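Local structure of alpha-rhamnosidase (Dictyoglomus thermophilum, 6I60) at residues I483-P494 with N520-Y530; R500-G508 with L544-W552. The protein probably hydrolyses terminal non-reducing alpha-L-rhamnose residues of alpha-L-rhamnosides, as an alpha-L-rhamnosidase. All coordinates share one frame; numbering follows the deposited sequence.

Contact 1: I483-P494 with N520-Y530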
# COMPACT_ATOMS: atom_id res chain seq x y z
N ILE A 483 -0.92 -11.84 2.80
CA ILE A 483 0.30 -11.03 2.88
C ILE A 483 0.98 -10.96 1.52
O ILE A 483 1.41 -9.89 1.07
CB ILE A 483 1.24 -11.60 3.96
CG1 ILE A 483 0.75 -11.22 5.35
CG2 ILE A 483 2.67 -11.10 3.74
CD1 ILE A 483 1.78 -11.41 6.45
N TRP A 484 1.08 -12.11 0.84
CA TRP A 484 1.67 -12.12 -0.50
C TRP A 484 0.75 -11.45 -1.52
O TRP A 484 1.24 -10.82 -2.47
CB TRP A 484 1.97 -13.55 -0.94
CG TRP A 484 3.22 -14.10 -0.34
CD1 TRP A 484 3.36 -14.70 0.87
CD2 TRP A 484 4.53 -14.11 -0.94
NE1 TRP A 484 4.66 -15.08 1.07
CE2 TRP A 484 5.40 -14.72 -0.03
CE3 TRP A 484 5.04 -13.64 -2.16
CZ2 TRP A 484 6.76 -14.90 -0.29
CZ3 TRP A 484 6.39 -13.81 -2.42
CH2 TRP A 484 7.23 -14.43 -1.49
N GLY A 485 -0.56 -11.56 -1.34
CA GLY A 485 -1.48 -10.95 -2.28
C GLY A 485 -1.48 -9.44 -2.20
O GLY A 485 -1.56 -8.75 -3.22
N GLN A 486 -1.41 -8.89 -0.98
CA GLN A 486 -1.37 -7.44 -0.82
C GLN A 486 -0.09 -6.86 -1.41
O GLN A 486 -0.13 -5.88 -2.16
CB GLN A 486 -1.51 -7.08 0.66
CG GLN A 486 -1.49 -5.58 0.93
CD GLN A 486 -2.65 -4.86 0.29
OE1 GLN A 486 -3.75 -4.81 0.85
NE2 GLN A 486 -2.42 -4.29 -0.89
N LEU A 487 1.06 -7.46 -1.07
CA LEU A 487 2.32 -7.00 -1.63
C LEU A 487 2.34 -7.14 -3.14
O LEU A 487 2.89 -6.29 -3.85
CB LEU A 487 3.48 -7.77 -1.00
CG LEU A 487 3.71 -7.54 0.49
CD1 LEU A 487 5.04 -8.11 0.94
CD2 LEU A 487 3.61 -6.05 0.81
N SER A 488 1.73 -8.21 -3.66
CA SER A 488 1.62 -8.39 -5.10
C SER A 488 0.83 -7.27 -5.76
O SER A 488 1.00 -7.03 -6.96
CB SER A 488 0.96 -9.73 -5.42
OG SER A 488 1.90 -10.78 -5.35
N ASN A 489 -0.02 -6.57 -5.01
CA ASN A 489 -0.86 -5.52 -5.55
C ASN A 489 -0.47 -4.14 -5.01
O ASN A 489 -1.33 -3.28 -4.80
CB ASN A 489 -2.33 -5.81 -5.24
CG ASN A 489 -2.93 -6.81 -6.20
OD1 ASN A 489 -2.97 -6.58 -7.41
ND2 ASN A 489 -3.40 -7.93 -5.67
N LEU A 490 0.83 -3.93 -4.79
CA LEU A 490 1.36 -2.64 -4.35
C LEU A 490 2.47 -2.24 -5.32
O LEU A 490 3.63 -2.60 -5.12
CB LEU A 490 1.86 -2.72 -2.91
CG LEU A 490 0.80 -2.81 -1.81
CD1 LEU A 490 1.45 -2.84 -0.43
CD2 LEU A 490 -0.20 -1.66 -1.91
N MET A 491 2.10 -1.52 -6.37
CA MET A 491 3.04 -1.04 -7.38
C MET A 491 2.91 0.48 -7.49
O MET A 491 2.46 0.99 -8.52
CB MET A 491 2.79 -1.73 -8.73
CG MET A 491 2.98 -3.23 -8.70
SD MET A 491 4.68 -3.68 -8.34
CE MET A 491 5.55 -2.63 -9.48
N SER A 492 3.27 1.18 -6.41
CA SER A 492 3.10 2.63 -6.28
C SER A 492 1.62 3.01 -6.22
O SER A 492 1.28 4.10 -5.77
CB SER A 492 3.81 3.38 -7.41
OG SER A 492 3.01 3.42 -8.58
N ILE A 493 0.75 2.11 -6.67
CA ILE A 493 -0.70 2.27 -6.52
C ILE A 493 -1.31 0.94 -6.13
O ILE A 493 -0.83 -0.13 -6.54
CB ILE A 493 -1.35 2.78 -7.83
CG1 ILE A 493 -0.97 1.89 -9.01
CG2 ILE A 493 -0.98 4.23 -8.09
CD1 ILE A 493 -1.87 2.04 -10.22
N PRO A 494 -2.36 0.98 -5.32
CA PRO A 494 -3.07 -0.27 -4.97
C PRO A 494 -3.82 -0.81 -6.17
O PRO A 494 -4.76 -0.18 -6.67
CB PRO A 494 -4.02 0.17 -3.85
CG PRO A 494 -4.21 1.63 -4.05
CD PRO A 494 -2.92 2.15 -4.63
N ASN A 520 -0.70 -4.93 8.51
CA ASN A 520 0.44 -5.75 8.12
C ASN A 520 1.66 -4.93 7.72
O ASN A 520 2.79 -5.38 7.95
CB ASN A 520 0.06 -6.68 6.96
CG ASN A 520 -0.67 -7.92 7.43
OD1 ASN A 520 -0.26 -8.57 8.39
ND2 ASN A 520 -1.77 -8.25 6.76
N PHE A 521 1.47 -3.76 7.12
CA PHE A 521 2.57 -2.99 6.56
C PHE A 521 2.43 -1.52 6.93
O PHE A 521 1.34 -1.04 7.25
CB PHE A 521 2.64 -3.15 5.03
CG PHE A 521 2.38 -4.55 4.56
CD1 PHE A 521 3.33 -5.55 4.73
CD2 PHE A 521 1.18 -4.88 3.94
CE1 PHE A 521 3.09 -6.84 4.30
CE2 PHE A 521 0.94 -6.17 3.51
CZ PHE A 521 1.89 -7.15 3.69
N ASP A 522 3.56 -0.82 6.89
CA ASP A 522 3.60 0.63 7.07
C ASP A 522 3.08 1.28 5.80
O ASP A 522 3.76 1.26 4.76
CB ASP A 522 5.01 1.09 7.41
CG ASP A 522 5.08 2.56 7.75
OD1 ASP A 522 6.07 2.98 8.40
OD2 ASP A 522 4.15 3.31 7.39
N MET A 523 1.88 1.86 5.86
CA MET A 523 1.20 2.34 4.66
C MET A 523 0.91 3.83 4.65
O MET A 523 0.32 4.32 3.68
CB MET A 523 -0.12 1.58 4.47
CG MET A 523 0.00 0.08 4.56
SD MET A 523 0.45 -0.67 2.99
CE MET A 523 -0.56 0.29 1.86
N ILE A 524 1.30 4.58 5.69
CA ILE A 524 0.93 5.99 5.75
C ILE A 524 1.61 6.78 4.64
O ILE A 524 1.01 7.69 4.05
CB ILE A 524 1.24 6.58 7.14
CG1 ILE A 524 0.87 8.06 7.19
CG2 ILE A 524 2.71 6.38 7.50
CD1 ILE A 524 0.23 8.49 8.48
N GLY A 525 2.86 6.45 4.32
CA GLY A 525 3.51 7.09 3.19
C GLY A 525 2.92 6.68 1.86
O GLY A 525 2.85 7.49 0.93
N PHE A 526 2.47 5.43 1.75
CA PHE A 526 1.86 4.96 0.51
C PHE A 526 0.49 5.58 0.29
O PHE A 526 0.17 6.01 -0.82
CB PHE A 526 1.76 3.43 0.54
CG PHE A 526 1.38 2.82 -0.77
CD1 PHE A 526 2.34 2.57 -1.74
CD2 PHE A 526 0.06 2.50 -1.05
CE1 PHE A 526 1.99 2.01 -2.95
CE2 PHE A 526 -0.30 1.94 -2.26
CZ PHE A 526 0.67 1.69 -3.21
N TYR A 527 -0.33 5.65 1.34
CA TYR A 527 -1.69 6.14 1.18
C TYR A 527 -1.73 7.66 1.01
O TYR A 527 -2.63 8.18 0.33
CB TYR A 527 -2.55 5.71 2.37
CG TYR A 527 -2.98 4.27 2.29
CD1 TYR A 527 -3.30 3.69 1.07
CD2 TYR A 527 -3.07 3.49 3.43
CE1 TYR A 527 -3.70 2.37 0.99
CE2 TYR A 527 -3.46 2.16 3.36
CZ TYR A 527 -3.78 1.61 2.14
OH TYR A 527 -4.17 0.30 2.06
N ARG A 528 -0.77 8.37 1.60
CA ARG A 528 -0.71 9.82 1.40
C ARG A 528 -0.46 10.15 -0.07
O ARG A 528 -1.04 11.11 -0.60
CB ARG A 528 0.39 10.42 2.28
CG ARG A 528 -0.07 10.75 3.69
CD ARG A 528 1.11 11.15 4.56
NE ARG A 528 1.07 12.56 4.93
CZ ARG A 528 2.02 13.44 4.62
NH1 ARG A 528 3.09 13.06 3.94
NH2 ARG A 528 1.89 14.71 4.99
N LYS A 529 0.38 9.37 -0.74
CA LYS A 529 0.59 9.56 -2.17
C LYS A 529 -0.66 9.17 -2.96
O LYS A 529 -1.02 9.85 -3.93
CB LYS A 529 1.79 8.74 -2.64
CG LYS A 529 2.06 8.81 -4.13
CD LYS A 529 1.78 7.48 -4.80
CE LYS A 529 2.19 7.50 -6.26
NZ LYS A 529 1.20 6.80 -7.12
N TYR A 530 -1.33 8.09 -2.56
CA TYR A 530 -2.53 7.67 -3.28
C TYR A 530 -3.69 8.62 -3.03
O TYR A 530 -4.51 8.85 -3.92
CB TYR A 530 -2.91 6.24 -2.87
CG TYR A 530 -4.00 5.65 -3.73
CD1 TYR A 530 -3.87 5.58 -5.11
CD2 TYR A 530 -5.17 5.16 -3.16
CE1 TYR A 530 -4.87 5.04 -5.90
CE2 TYR A 530 -6.18 4.62 -3.94
CZ TYR A 530 -6.03 4.56 -5.31
OH TYR A 530 -7.02 4.02 -6.10
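Pro-494 stands with its CG-CD edge on one face of the Tyr-530 ring. Its CG sits 3.6 Å from the ring centroid of Tyr-530, 12° off the normal, a CH-pi contact. Pro-494 CD also meets Phe-526 CE2 at 3.5 Å. Phe-526 has CG anti to its backbone N (chi1 -170°), which sends the ring out from its helix to the 490-494 loop. There Leu-490 CD2 approaches Phe-526 CE2 at 3.6 Å, and the backbone of Ser-492 and Ile-493 packs against the ring's far end. Lys-529 adds the polar link: NZ donates to Ser-492 O at 3.0 Å, from above the carbonyl plane. The same NZ forms a salt bridge with Asp-533 and a hydrogen bond to Gln-220 O. Both segments belong to the six-hairpin glycosidase domain, an (alpha/alpha)6 barrel in this family, and the contact ties the end of helix 473-488 and its loop to the start of helix 524-535. Phe-521 is packed tightly too: Leu-487 CD2 lies over one face, 3.6 Å from the ring centroid, while Asn-520 CB covers the opposite face. Ile-483, partly exposed like Leu-487, fits more loosely. Its CD1 approaches Asn-520 OD1, which is hydrogen-bonded to Tyr-831 OH, at 4.0 Å.

Contact 2: R500-G508 with L544-W552; sequences RDERMGWMG and LSDVIPPYW
Trp-506 and Val-547 form a single antiparallel beta bridge as a non-hydrogen-bonded pair, with Ile-548 N donating to Gly-505 O and Met-507 N to Asp-546 O, both at 2.7 Å. This isolated bridge joins two loops of the six-hairpin glycosidase domain. Gly-505 centres an inverse gamma turn, and Trp-506 is the N-cap of helix 507-512. Val-547 CG1 rests over the indole of Trp-506, 3.5 Å from the centroid of the six-membered ring, a CH-pi contact. CG1, anti to the carbonyl carbon (chi1 -43°), is the branch that reaches this face. Asp-546 CB touches the rim of the same indole at CZ3. Its carboxylate is held by Lys-609, Tyr-610 and the backbone N of Asp-558. Met-507 turns to the other side of the bridge. Its CG packs on Ile-548 CG1 at 3.6 Å, and its CE reaches Leu-544 CD1. Met-504 crosses Trp-552 at about a right angle. A bend at its chi2 (-45°) followed by an extended chi3 lays CE over the five-membered ring of Trp-552, 3.7 Å from the centroid. Its SD stands farther above that face, a Met-aromatic contact. Glu-502 links the two indoles. Arg-500 NE and NH2 both grip its OE2. Glu-502 OE1 lies 3.6 Å from Trp-552 CZ3 and accepts a hydrogen bond from Trp-506 NE1 at 2.7 Å, bent to 132° at the hydrogen and tilted from the indole plane.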
# COMPACT_ATOMS: atom_id res chain seq x y z
N ARG A 500 -2.58 -9.72 -15.38
CA ARG A 500 -3.21 -9.61 -16.69
C ARG A 500 -3.11 -8.18 -17.22
O ARG A 500 -2.38 -7.34 -16.68
CB ARG A 500 -4.66 -10.09 -16.61
CG ARG A 500 -5.57 -9.23 -15.75
CD ARG A 500 -6.89 -9.95 -15.48
NE ARG A 500 -7.85 -9.10 -14.77
CZ ARG A 500 -8.88 -9.58 -14.07
NH1 ARG A 500 -9.08 -10.88 -13.99
NH2 ARG A 500 -9.70 -8.75 -13.45
N ASP A 501 -3.84 -7.92 -18.30
CA ASP A 501 -3.81 -6.63 -18.97
C ASP A 501 -4.67 -5.60 -18.24
O ASP A 501 -5.49 -4.91 -18.86
CB ASP A 501 -4.28 -6.77 -20.42
CG ASP A 501 -5.57 -7.56 -20.55
OD1 ASP A 501 -6.09 -8.05 -19.52
OD2 ASP A 501 -6.08 -7.69 -21.68
N GLU A 502 -4.50 -5.50 -16.93
CA GLU A 502 -5.25 -4.54 -16.13
C GLU A 502 -4.32 -3.85 -15.13
O GLU A 502 -3.68 -2.85 -15.47
CB GLU A 502 -6.41 -5.22 -15.41
CG GLU A 502 -7.46 -4.27 -14.88
CD GLU A 502 -8.80 -4.95 -14.63
OE1 GLU A 502 -9.77 -4.25 -14.27
OE2 GLU A 502 -8.87 -6.19 -14.79
N ARG A 503 -4.25 -4.39 -13.91
CA ARG A 503 -3.40 -3.84 -12.85
C ARG A 503 -3.73 -2.39 -12.55
O ARG A 503 -2.86 -1.61 -12.14
CB ARG A 503 -1.91 -4.00 -13.20
CG ARG A 503 -1.55 -5.37 -13.76
CD ARG A 503 -0.16 -5.38 -14.36
NE ARG A 503 0.03 -6.48 -15.29
CZ ARG A 503 1.21 -7.03 -15.57
NH1 ARG A 503 2.31 -6.58 -14.99
NH2 ARG A 503 1.28 -8.04 -16.43
N MET A 504 -4.98 -2.00 -12.75
CA MET A 504 -5.41 -0.63 -12.52
C MET A 504 -5.64 -0.38 -11.03
O MET A 504 -5.75 -1.31 -10.22
CB MET A 504 -6.68 -0.32 -13.31
CG MET A 504 -6.47 -0.22 -14.81
SD MET A 504 -5.03 0.78 -15.22
CE MET A 504 -4.98 0.59 -17.00
N GLY A 505 -5.72 0.89 -10.67
CA GLY A 505 -5.96 1.27 -9.29
C GLY A 505 -7.43 1.38 -8.96
O GLY A 505 -7.94 2.47 -8.69
N TRP A 506 -8.13 0.24 -8.98
CA TRP A 506 -9.56 0.23 -8.69
C TRP A 506 -9.81 0.68 -7.25
O TRP A 506 -9.20 0.16 -6.31
CB TRP A 506 -10.13 -1.16 -8.92
CG TRP A 506 -10.31 -1.50 -10.37
CD1 TRP A 506 -9.39 -2.10 -11.19
CD2 TRP A 506 -11.47 -1.26 -11.18
NE1 TRP A 506 -9.91 -2.24 -12.46
CE2 TRP A 506 -11.18 -1.74 -12.47
CE3 TRP A 506 -12.71 -0.68 -10.93
CZ2 TRP A 506 -12.10 -1.65 -13.52
CZ3 TRP A 506 -13.62 -0.60 -11.96
CH2 TRP A 506 -13.31 -1.08 -13.24
N MET A 507 -10.72 1.64 -7.10
CA MET A 507 -10.93 2.27 -5.80
C MET A 507 -11.61 1.33 -4.80
O MET A 507 -11.34 1.41 -3.60
CB MET A 507 -11.76 3.54 -5.97
CG MET A 507 -11.00 4.70 -6.58
SD MET A 507 -10.18 5.69 -5.32
CE MET A 507 -11.51 6.81 -4.87
N GLY A 508 -12.48 0.45 -5.28
CA GLY A 508 -13.19 -0.44 -4.37
C GLY A 508 -12.27 -1.45 -3.71
O GLY A 508 -12.33 -1.66 -2.49
N LEU A 544 -15.53 11.10 -8.82
CA LEU A 544 -14.30 10.34 -8.75
C LEU A 544 -14.38 9.16 -9.70
O LEU A 544 -15.46 8.63 -9.97
CB LEU A 544 -14.03 9.84 -7.32
CG LEU A 544 -13.75 10.91 -6.27
CD1 LEU A 544 -13.69 10.31 -4.88
CD2 LEU A 544 -12.46 11.63 -6.61
N SER A 545 -13.23 8.75 -10.22
CA SER A 545 -13.15 7.63 -11.14
C SER A 545 -13.06 6.31 -10.37
O SER A 545 -12.56 6.26 -9.24
CB SER A 545 -11.94 7.76 -12.06
OG SER A 545 -12.08 6.94 -13.21
N ASP A 546 -13.57 5.25 -10.99
CA ASP A 546 -13.52 3.94 -10.35
C ASP A 546 -12.10 3.40 -10.28
O ASP A 546 -11.79 2.58 -9.41
CB ASP A 546 -14.43 2.95 -11.09
CG ASP A 546 -15.87 3.03 -10.62
OD1 ASP A 546 -16.10 3.44 -9.47
OD2 ASP A 546 -16.78 2.69 -11.41
N VAL A 547 -11.22 3.85 -11.18
CA VAL A 547 -9.80 3.53 -11.11
C VAL A 547 -9.02 4.83 -10.98
O VAL A 547 -9.33 5.83 -11.63
CB VAL A 547 -9.33 2.70 -12.33
CG1 VAL A 547 -10.33 1.62 -12.67
CG2 VAL A 547 -9.08 3.57 -13.55
N ILE A 548 -8.03 4.82 -10.09
CA ILE A 548 -7.17 5.98 -9.85
C ILE A 548 -5.73 5.50 -9.81
O ILE A 548 -5.40 4.59 -9.03
CB ILE A 548 -7.55 6.69 -8.54
CG1 ILE A 548 -9.04 7.02 -8.49
CG2 ILE A 548 -6.72 7.95 -8.37
CD1 ILE A 548 -9.45 8.16 -9.38
N PRO A 549 -4.82 6.06 -10.63
CA PRO A 549 -5.02 7.13 -11.61
C PRO A 549 -5.94 6.72 -12.76
O PRO A 549 -6.00 5.54 -13.11
CB PRO A 549 -3.60 7.40 -12.13
CG PRO A 549 -2.69 6.86 -11.08
CD PRO A 549 -3.40 5.67 -10.53
N PRO A 550 -6.65 7.69 -13.35
CA PRO A 550 -7.68 7.38 -14.35
C PRO A 550 -7.11 7.12 -15.74
O PRO A 550 -7.43 7.80 -16.72
CB PRO A 550 -8.56 8.63 -14.31
CG PRO A 550 -7.62 9.73 -13.97
CD PRO A 550 -6.56 9.14 -13.07
N TYR A 551 -6.24 6.11 -15.84
CA TYR A 551 -5.83 5.63 -17.15
C TYR A 551 -7.03 5.11 -17.93
O TYR A 551 -7.13 5.29 -19.15
CB TYR A 551 -4.76 4.55 -17.01
CG TYR A 551 -3.57 4.97 -16.17
CD1 TYR A 551 -2.70 5.95 -16.61
CD2 TYR A 551 -3.33 4.38 -14.94
CE1 TYR A 551 -1.62 6.34 -15.84
CE2 TYR A 551 -2.25 4.76 -14.16
CZ TYR A 551 -1.40 5.74 -14.62
OH TYR A 551 -0.32 6.12 -13.85
N TRP A 552 -7.96 4.46 -17.23
CA TRP A 552 -9.29 4.16 -17.75
C TRP A 552 -10.26 5.16 -17.13
O TRP A 552 -10.42 5.19 -15.90
CB TRP A 552 -9.71 2.73 -17.41
CG TRP A 552 -8.91 1.66 -18.09
CD1 TRP A 552 -7.98 1.82 -19.08
CD2 TRP A 552 -8.97 0.25 -17.82
NE1 TRP A 552 -7.46 0.60 -19.45
CE2 TRP A 552 -8.05 -0.38 -18.69
CE3 TRP A 552 -9.71 -0.53 -16.93
CZ2 TRP A 552 -7.85 -1.76 -18.69
CZ3 TRP A 552 -9.51 -1.90 -16.94
CH2 TRP A 552 -8.59 -2.50 -17.81

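In the fold
The centres of contact 1 and contact 2 are about 15 Å apart, and their segments alternate along the chain. Contact 1 lies about 1 Å from the centre of the chain, contact 2 about 15 Å from it. Tyr-530 connects them. Its OH packs 3.2 Å from Gly-505 O and 3.6 Å from Met-507 SD. A second touch joins the loops, Ile-493 CG2 to Pro-549 CD at 3.7 Å. Contact 2 lies beside bound small molecules. The Trp-506 side chain is about 3 Å from a triethylene glycol, probably from the crystallisation liquor, which Glu-502 OE1 meets through a weak hydrogen bond. The Ser-545 side chain is about 8 Å from a 2-(2-ethoxyethoxy)ethanol.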